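Local coordinates for tungstate ABC transporter, periplasmic tungstate-binding protein (Geobacter sulfurreducens, PDB 3LR1) that probably captures tungstate in the periplasm and delivers it to its ABC transporter for uptake into the cell, at residues E66-F69 with V70-F74. Sequence-based numbering, arbitrary orientation.
Sequences EDKF and VADGF
F74 lays its CB over the centre of the F69 ring, 3.5 Å from the centroid, in a CH-pi contact. The two rings sit obliquely, their planes at 39°, and the F74 ring leads away from F69. CG of F69 lies anti to the backbone N (chi1 -169°), which sets one ring face against F74 CB. Through F69, helix 63-71 of this periplasmic binding protein packs on L47 and E51 of helix 43-51, V58 of strand 57-60 and M202 of strand 197-204. On the outer surface, K68 reaches D72. Its chain is extended until a bend at chi4 (-70°) brings NZ to 2.9 Å from D72 OD2. This salt bridge uses the syn lone pair of the carboxylate. The backbone closes the helix with a Schellman motif at G73, where positive phi suits glycine. Its two bonds run from F74 N to F69 O (2.9 Å) and from G73 N to V70 O. With an alanine at F69, F74 CB would probably lose its ring face and a gap would open against helix 43-51. The helix end is thus fastened three ways: by backbone bonds, by an apolar contact on its inner side and by a charge pair on its exposed side.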
loop_
_atom_site.group_PDB
_atom_site.type_symbol
_atom_site.label_atom_id
_atom_site.label_comp_id
_atom_site.label_asym_id
_atom_site.label_seq_id
_atom_site.Cartn_x
_atom_site.Cartn_y
_atom_site.Cartn_z
ATOM N N GLU A 66 -6.247 1.050 -10.674
ATOM C CA GLU A 66 -5.752 2.354 -11.115
ATOM C C GLU A 66 -5.950 2.459 -12.632
ATOM O O GLU A 66 -6.386 3.485 -13.128
ATOM C CB GLU A 66 -4.272 2.498 -10.803
ATOM C CG GLU A 66 -3.883 2.595 -9.306
ATOM C CD GLU A 66 -2.373 2.380 -9.104
ATOM O OE1 GLU A 66 -1.937 1.507 -8.329
ATOM O OE2 GLU A 66 -1.604 3.090 -9.737
ATOM N N ASP A 67 -5.597 1.394 -13.370
ATOM C CA ASP A 67 -5.797 1.393 -14.819
ATOM C C ASP A 67 -7.230 1.629 -15.207
ATOM O O ASP A 67 -7.506 2.359 -16.167
ATOM C CB ASP A 67 -5.266 0.109 -15.457
ATOM C CG ASP A 67 -3.723 0.042 -15.479
ATOM O OD1 ASP A 67 -2.975 1.024 -15.206
ATOM O OD2 ASP A 67 -3.226 -1.030 -15.761
ATOM N N LYS A 68 -8.149 0.987 -14.491
ATOM C CA LYS A 68 -9.567 1.148 -14.747
ATOM C C LYS A 68 -10.025 2.568 -14.468
ATOM O O LYS A 68 -10.816 3.096 -15.167
ATOM C CB LYS A 68 -10.405 0.136 -13.926
ATOM C CG LYS A 68 -11.866 0.159 -14.284
ATOM C CD LYS A 68 -12.701 -0.951 -13.653
ATOM C CE LYS A 68 -14.159 -0.804 -14.026
ATOM N NZ LYS A 68 -14.815 0.352 -13.389
ATOM N N PHE A 69 -9.516 3.166 -13.407
ATOM C CA PHE A 69 -9.861 4.530 -13.001
ATOM C C PHE A 69 -9.472 5.529 -14.082
ATOM O O PHE A 69 -10.214 6.472 -14.374
ATOM C CB PHE A 69 -9.164 4.810 -11.673
ATOM C CG PHE A 69 -9.591 6.074 -10.965
ATOM C CD1 PHE A 69 -10.734 6.106 -10.224
ATOM C CD2 PHE A 69 -8.816 7.188 -10.995
ATOM C CE1 PHE A 69 -11.116 7.305 -9.529
ATOM C CE2 PHE A 69 -9.167 8.380 -10.338
ATOM C CZ PHE A 69 -10.307 8.420 -9.602
ATOM N N VAL A 70 -8.312 5.293 -14.680
ATOM C CA VAL A 70 -7.827 6.077 -15.799
ATOM C C VAL A 70 -8.638 5.809 -17.061
ATOM O O VAL A 70 -9.081 6.751 -17.716
ATOM C CB VAL A 70 -6.320 5.922 -16.059
ATOM C CG1 VAL A 70 -5.901 6.506 -17.469
ATOM C CG2 VAL A 70 -5.416 6.484 -14.913
ATOM N N ALA A 71 -8.878 4.541 -17.377
ATOM C CA ALA A 71 -9.655 4.139 -18.554
ATOM C C ALA A 71 -11.071 4.701 -18.506
ATOM O O ALA A 71 -11.629 5.130 -19.537
ATOM C CB ALA A 71 -9.698 2.594 -18.681
ATOM N N ASP A 72 -11.619 4.716 -17.295
ATOM C CA ASP A 72 -12.948 5.244 -17.047
ATOM C C ASP A 72 -13.028 6.772 -17.090
ATOM O O ASP A 72 -14.117 7.335 -17.025
ATOM C CB ASP A 72 -13.434 4.778 -15.670
ATOM C CG ASP A 72 -13.870 3.331 -15.627
ATOM O OD1 ASP A 72 -13.966 2.603 -16.655
ATOM O OD2 ASP A 72 -14.118 2.892 -14.481
ATOM N N GLY A 73 -11.898 7.447 -17.250
ATOM C CA GLY A 73 -11.889 8.879 -17.376
ATOM C C GLY A 73 -11.792 9.625 -16.072
ATOM O O GLY A 73 -11.807 10.853 -16.087
ATOM N N PHE A 74 -11.731 8.936 -14.941
ATOM C CA PHE A 74 -11.752 9.661 -13.647
ATOM C C PHE A 74 -10.425 10.228 -13.242
ATOM O O PHE A 74 -10.382 11.198 -12.549
ATOM C CB PHE A 74 -12.222 8.761 -12.521
ATOM C CG PHE A 74 -13.643 8.332 -12.685
ATOM C CD1 PHE A 74 -14.675 9.283 -12.689
ATOM C CD2 PHE A 74 -13.971 7.021 -12.794
ATOM C CE1 PHE A 74 -16.003 8.886 -12.855
ATOM C CE2 PHE A 74 -15.322 6.616 -12.998
ATOM C CZ PHE A 74 -16.314 7.545 -13.009
#